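Side-chain contacts in beta-1,3-xylanase (Alcaligenes sp., PDB 2COV), which binds beta-1,3-xylan through its family 31 carbohydrate-binding module, probably holding the catalytic part of the xylanase close to its polysaccharide: residues T70-D75 against Q81-R86; W36-L41 against C45-K50. All coordinates share one frame; numbering follows the deposited sequence.

Contact 1. Residues T70-D75 against Q81-R86; sequences TFKVED and QQILDR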
loop_
_atom_site.group_PDB
_atom_site.type_symbol
_atom_site.label_atom_id
_atom_site.label_comp_id
_atom_site.label_asym_id
_atom_site.label_seq_id
_atom_site.Cartn_x
_atom_site.Cartn_y
_atom_site.Cartn_z
ATOM N N THR A 70 -9.373 9.575 5.132
ATOM C CA THR A 70 -7.925 9.585 4.888
ATOM C C THR A 70 -7.536 10.952 4.349
ATOM O O THR A 70 -8.244 11.588 3.592
ATOM C CB THR A 70 -7.529 8.558 3.805
ATOM O OG1 THR A 70 -7.978 7.255 4.213
ATOM C CG2 THR A 70 -6.053 8.486 3.512
ATOM N N PHE A 71 -6.358 11.376 4.830
ATOM C CA PHE A 71 -5.718 12.568 4.304
ATOM C C PHE A 71 -4.318 12.187 3.914
ATOM O O PHE A 71 -3.571 11.583 4.706
ATOM C CB PHE A 71 -5.649 13.681 5.344
ATOM C CG PHE A 71 -5.049 14.968 4.837
ATOM C CD1 PHE A 71 -5.603 15.605 3.751
ATOM C CD2 PHE A 71 -3.934 15.539 5.366
ATOM C CE1 PHE A 71 -5.060 16.757 3.204
ATOM C CE2 PHE A 71 -3.392 16.715 4.881
ATOM C CZ PHE A 71 -3.938 17.292 3.809
ATOM N N LYS A 72 -3.997 12.449 2.658
ATOM C CA LYS A 72 -2.680 12.213 2.095
ATOM C C LYS A 72 -2.070 13.524 1.654
ATOM O O LYS A 72 -2.724 14.303 0.995
ATOM C CB LYS A 72 -2.739 11.286 0.864
ATOM C CG LYS A 72 -3.621 10.104 0.957
ATOM C CD LYS A 72 -3.513 9.194 -0.230
ATOM C CE LYS A 72 -4.451 8.009 -0.155
ATOM N NZ LYS A 72 -4.357 7.131 -1.342
ATOM N N VAL A 73 -0.826 13.766 2.024
ATOM C CA VAL A 73 -0.236 15.040 1.726
ATOM C C VAL A 73 1.214 14.962 1.367
ATOM O O VAL A 73 1.990 14.253 2.024
ATOM C CB VAL A 73 -0.507 16.038 2.891
ATOM C CG1 VAL A 73 0.183 15.658 4.224
ATOM C CG2 VAL A 73 -0.131 17.467 2.481
ATOM N N GLU A 74 1.613 15.689 0.336
ATOM C CA GLU A 74 3.025 15.862 -0.063
ATOM C C GLU A 74 3.748 16.605 1.018
ATOM O O GLU A 74 3.246 17.535 1.606
ATOM C CB GLU A 74 3.023 16.670 -1.362
ATOM C CG GLU A 74 4.320 16.701 -2.085
ATOM C CD GLU A 74 5.348 17.688 -1.535
ATOM O OE1 GLU A 74 5.020 18.855 -1.214
ATOM O OE2 GLU A 74 6.551 17.262 -1.474
ATOM N N ASP A 75 4.985 16.168 1.361
ATOM C CA ASP A 75 5.739 16.814 2.421
ATOM C C ASP A 75 7.205 16.778 2.121
ATOM O O ASP A 75 7.676 16.017 1.299
ATOM C CB ASP A 75 5.472 16.116 3.812
ATOM C CG ASP A 75 5.785 17.194 5.026
ATOM O OD1 ASP A 75 5.855 16.722 6.050
ATOM O OD2 ASP A 75 5.990 18.406 4.748
ATOM N N GLN A 81 6.082 12.332 2.298
ATOM C CA GLN A 81 4.636 12.411 2.319
ATOM C C GLN A 81 4.184 11.935 3.701
ATOM O O GLN A 81 4.915 11.341 4.451
ATOM C CB GLN A 81 3.959 11.498 1.285
ATOM C CG GLN A 81 4.201 10.032 1.469
ATOM C CD GLN A 81 3.396 9.086 0.544
ATOM O OE1 GLN A 81 3.405 7.899 0.767
ATOM N NE2 GLN A 81 2.868 9.552 -0.470
ATOM N N GLN A 82 2.911 12.184 3.977
ATOM C CA GLN A 82 2.235 11.678 5.167
ATOM C C GLN A 82 0.840 11.231 4.783
ATOM O O GLN A 82 0.194 11.856 3.969
ATOM C CB GLN A 82 2.177 12.769 6.225
ATOM C CG GLN A 82 3.396 13.220 6.788
ATOM C CD GLN A 82 3.203 14.092 8.037
ATOM O OE1 GLN A 82 2.322 13.830 8.756
ATOM N NE2 GLN A 82 4.076 15.088 8.237
ATOM N N ILE A 83 0.431 10.108 5.348
ATOM C CA ILE A 83 -0.925 9.581 5.182
ATOM C C ILE A 83 -1.530 9.306 6.524
ATOM O O ILE A 83 -0.968 8.614 7.316
ATOM C CB ILE A 83 -0.947 8.325 4.280
ATOM C CG1 ILE A 83 -0.374 8.650 2.885
ATOM C CG2 ILE A 83 -2.378 7.794 4.170
ATOM C CD1 ILE A 83 -0.414 7.518 1.922
ATOM N N LEU A 84 -2.679 9.884 6.765
ATOM C CA LEU A 84 -3.412 9.772 8.016
ATOM C C LEU A 84 -4.765 9.128 7.796
ATOM O O LEU A 84 -5.443 9.552 6.873
ATOM C CB LEU A 84 -3.629 11.142 8.688
ATOM C CG LEU A 84 -2.413 11.963 9.055
ATOM C CD1 LEU A 84 -2.035 12.850 7.887
ATOM C CD2 LEU A 84 -2.690 12.904 10.157
ATOM N N ASP A 85 -5.128 8.151 8.638
ATOM C CA ASP A 85 -6.436 7.539 8.572
ATOM C C ASP A 85 -7.133 7.664 9.890
ATOM O O ASP A 85 -6.508 7.448 10.925
ATOM C CB ASP A 85 -6.337 6.044 8.191
ATOM C CG ASP A 85 -5.558 5.738 6.877
ATOM O OD1 ASP A 85 -5.974 6.228 5.852
ATOM O OD2 ASP A 85 -4.482 5.003 6.887
ATOM N N ARG A 86 -8.448 7.878 9.872
ATOM C CA ARG A 86 -9.255 7.716 11.111
ATOM C C ARG A 86 -10.648 7.276 10.752
ATOM O O ARG A 86 -11.212 7.756 9.773
ATOM C CB ARG A 86 -9.243 8.981 11.896
ATOM C CG ARG A 86 -10.078 10.111 11.391
ATOM C CD ARG A 86 -10.128 11.351 12.360
ATOM N NE ARG A 86 -10.871 10.959 13.583
ATOM C CZ ARG A 86 -11.643 11.794 14.287
ATOM N NH1 ARG A 86 -11.775 13.088 14.026
ATOM N NH2 ARG A 86 -12.295 11.339 15.348
#

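Contact 2. Residues W36-L41 against C45-K50; sequences WNYVCL and CLPGNK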
loop_
_atom_site.group_PDB
_atom_site.type_symbol
_atom_site.label_atom_id
_atom_site.label_comp_id
_atom_site.label_asym_id
_atom_site.label_seq_id
_atom_site.Cartn_x
_atom_site.Cartn_y
_atom_site.Cartn_z
ATOM N N TRP A 36 0.887 18.517 -3.438
ATOM C CA TRP A 36 -0.368 17.807 -3.717
ATOM C C TRP A 36 -0.984 17.374 -2.387
ATOM O O TRP A 36 -0.290 17.328 -1.346
ATOM C CB TRP A 36 -0.193 16.608 -4.694
ATOM C CG TRP A 36 0.802 15.585 -4.212
ATOM C CD1 TRP A 36 2.110 15.499 -4.557
ATOM C CD2 TRP A 36 0.608 14.528 -3.229
ATOM N NE1 TRP A 36 2.736 14.512 -3.916
ATOM C CE2 TRP A 36 1.838 13.885 -3.083
ATOM C CE3 TRP A 36 -0.485 14.089 -2.511
ATOM C CZ2 TRP A 36 2.005 12.848 -2.193
ATOM C CZ3 TRP A 36 -0.321 13.032 -1.627
ATOM C CH2 TRP A 36 0.918 12.449 -1.431
ATOM N N ASN A 37 -2.303 17.093 -2.428
ATOM C CA ASN A 37 -3.014 16.533 -1.270
ATOM C C ASN A 37 -4.244 15.815 -1.736
ATOM O O ASN A 37 -4.866 16.222 -2.721
ATOM C CB ASN A 37 -3.373 17.636 -0.250
ATOM C CG ASN A 37 -4.606 18.430 -0.655
ATOM O OD1 ASN A 37 -5.700 18.105 -0.205
ATOM N ND2 ASN A 37 -4.439 19.444 -1.540
ATOM N N TYR A 38 -4.623 14.778 -1.009
ATOM C CA TYR A 38 -5.880 14.072 -1.249
ATOM C C TYR A 38 -6.650 13.943 0.044
ATOM O O TYR A 38 -6.076 13.638 1.070
ATOM C CB TYR A 38 -5.679 12.689 -1.856
ATOM C CG TYR A 38 -5.185 12.713 -3.284
ATOM C CD1 TYR A 38 -3.852 12.784 -3.572
ATOM C CD2 TYR A 38 -6.073 12.682 -4.337
ATOM C CE1 TYR A 38 -3.402 12.898 -4.873
ATOM C CE2 TYR A 38 -5.669 12.763 -5.621
ATOM C CZ TYR A 38 -4.342 12.904 -5.895
ATOM O OH TYR A 38 -3.898 13.011 -7.195
ATOM N N VAL A 39 -7.953 14.142 -0.088
ATOM C CA VAL A 39 -8.899 13.852 0.958
ATOM C C VAL A 39 -9.733 12.680 0.463
ATOM O O VAL A 39 -10.179 12.681 -0.655
ATOM C CB VAL A 39 -9.758 15.108 1.187
ATOM C CG1 VAL A 39 -10.720 14.833 2.242
ATOM C CG2 VAL A 39 -8.885 16.333 1.532
ATOM N N CYS A 40 -9.990 11.712 1.342
ATOM C CA CYS A 40 -10.690 10.485 0.925
ATOM C C CYS A 40 -11.726 10.075 1.949
ATOM O O CYS A 40 -11.574 10.290 3.170
ATOM C CB CYS A 40 -9.734 9.295 0.769
ATOM S SG CYS A 40 -8.117 9.689 0.083
ATOM N N LEU A 41 -12.761 9.430 1.420
ATOM C CA LEU A 41 -13.806 8.808 2.250
ATOM C C LEU A 41 -13.903 7.367 1.768
ATOM O O LEU A 41 -14.186 7.115 0.592
ATOM C CB LEU A 41 -15.165 9.512 1.999
ATOM C CG LEU A 41 -16.261 9.125 2.944
ATOM C CD1 LEU A 41 -16.042 9.755 4.279
ATOM C CD2 LEU A 41 -17.676 9.506 2.400
ATOM N N CYS A 45 -10.784 8.903 -3.265
ATOM C CA CYS A 45 -9.906 10.071 -3.016
ATOM C C CYS A 45 -10.061 11.138 -4.052
ATOM O O CYS A 45 -10.131 10.853 -5.239
ATOM C CB CYS A 45 -8.452 9.618 -3.022
ATOM S SG CYS A 45 -8.041 8.427 -1.648
ATOM N N LEU A 46 -10.041 12.394 -3.570
ATOM C CA LEU A 46 -10.087 13.603 -4.405
ATOM C C LEU A 46 -9.075 14.560 -3.965
ATOM O O LEU A 46 -8.785 14.666 -2.818
ATOM C CB LEU A 46 -11.473 14.251 -4.296
ATOM C CG LEU A 46 -12.678 13.446 -4.655
ATOM C CD1 LEU A 46 -14.020 14.085 -4.209
ATOM C CD2 LEU A 46 -12.644 13.325 -6.182
ATOM N N PRO A 47 -8.549 15.351 -4.904
ATOM C CA PRO A 47 -7.612 16.418 -4.477
ATOM C C PRO A 47 -8.300 17.380 -3.595
ATOM O O PRO A 47 -9.429 17.826 -3.904
ATOM C CB PRO A 47 -7.200 17.071 -5.804
ATOM C CG PRO A 47 -7.550 16.239 -6.813
ATOM C CD PRO A 47 -8.707 15.319 -6.360
ATOM N N GLY A 48 -7.717 17.747 -2.454
ATOM C CA GLY A 48 -8.352 18.657 -1.551
ATOM C C GLY A 48 -8.202 20.089 -2.029
ATOM O O GLY A 48 -7.200 20.451 -2.558
ATOM N N ASN A 49 -9.181 20.899 -1.696
ATOM C CA ASN A 49 -9.075 22.323 -1.864
ATOM C C ASN A 49 -8.656 22.961 -0.543
ATOM O O ASN A 49 -9.163 22.645 0.488
ATOM C CB ASN A 49 -10.449 22.887 -2.206
ATOM C CG ASN A 49 -10.916 22.456 -3.602
ATOM O OD1 ASN A 49 -10.137 22.427 -4.537
ATOM N ND2 ASN A 49 -12.186 22.202 -3.733
ATOM N N LYS A 50 -7.672 23.835 -0.552
ATOM C CA LYS A 50 -7.218 24.523 0.623
ATOM C C LYS A 50 -7.984 25.823 0.742
ATOM O O LYS A 50 -7.889 26.700 -0.124
ATOM C CB LYS A 50 -5.708 24.731 0.574
ATOM C CG LYS A 50 -5.159 25.076 1.898
ATOM C CD LYS A 50 -3.717 25.519 1.857
ATOM C CE LYS A 50 -3.214 25.631 3.288
ATOM N NZ LYS A 50 -1.842 26.253 3.278
#

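Contact 1. Residues T70-D75 against Q81-R86
Four backbone hydrogen bonds join Phe71 to Leu84 and Val73 to Gln82, each residue of a pair giving its N-H to the other's carbonyl. The Leu84 N to Phe71 O bond, 2.8 Å long, is nearly straight at 171°. The non-hydrogen-bonded pairs alternate with these, Lys72-Ile83 between them and Thr70-Asp85 and Glu74-Gln81 at the two ends; here CA-H groups lean on carbonyl oxygens, as Thr70 CA does on Leu84 O.

Two polar side-chain bonds lie at opposite ends of the pairing. On the face of Thr70, Lys72 and Ile83, the Thr70 hydroxyl donates to Asp85 at 2.8 Å from OG1 to OD1, meeting that oxygen almost head-on along its C-O bond. Thr70 chi1, -57°, sets OG1 beside its own backbone N and facing the carboxylate. At the other end Gln82, on the face of Phe71 and Val73, reaches with NE2 to Asp75 OD1, 3.3 Å away, a longer bond that arrives on the anti side and 32° out of the carboxylate plane.

Apolar contacts follow the pairing. Ile83 lies alongside Lys72, its CG1 4.0 Å from Lys72 CG, while Ile83 CG2 turns to Thr70 CG2 at 3.8 Å. Across the sheet, Leu84 CD1 touches the edge of the Phe71 ring, 4.1 Å from CD2; His27, Trp32 and Phe55 also meet that ring.

Strand 81-86 pairs in turn with a strand of the second subunit, extending the sheet across the interface. Within the chain, this is an antiparallel beta hairpin at one edge of the all-beta carbohydrate-binding module.

Contact 2. Residues W36-L41 against C45-K50
Strands 37-41 and 45-47 run antiparallel with their axes 147° apart, joined by a reciprocal pair of backbone hydrogen bonds between Val39 and Leu46, and a longer one from Gly48 N meets Asn37 O from above the carbonyl plane.

At the non-hydrogen-bonded pair Cys40-Cys45 the sulfurs are covalently joined, SG to SG 2.1 Å, with a disulfide torsion of 101°. Both SG atoms stand beside their own backbone N, anti to the carbonyl carbon, and this brings them together over the same face.

Tyr38 slants across the other strand: its CD2 lies 4.1 Å from Cys45 CB, and CE2 approaches Pro47 CD at 4.0 Å. The hydroxyl reaches Trp36 NE1 of the third subunit.

Asn37 grips the chain beyond Pro47. Asn37 ND2 donates to Gly48 O at 3.1 Å, with the acceptor close to the amide plane, while Asn37 OD1 rests 3.0 Å from Gly48 CA. A side chain on Gly48 would run into Asn37 OD1 and Val39 CG2, the latter 3.9 Å from Gly48 CA. An alanine at Asn37 is likely to leave Gly48 O without this donor and open a gap beside Gly48 CA.

The whole is a tight beta hairpin, cross-linked by a disulfide close to its turn, within the antiparallel sheet of the module.

How the contacts relate
From the N terminus, the chain first passes through strands 13-19 and 22-28, then reaches contact 2, which closes the short loop between 36-41 and 45-50. Strand 54-60 follows, and only then does contact 1 close its own loop, between 70-75 and 81-86. The two loops are therefore in series, neither enclosing the other. In space they are neighbours, with centres about 9 Å apart, because strand 66-75 pairs with strand 37-41. Probable hydrogen bonds from Tyr38 N to Lys72 O (2.8 Å) and from Cys40 N to Thr70 O (2.9 Å) join the hairpins, making strands 44-51, 37-41, 66-75 and 80-89 one continuous antiparallel run.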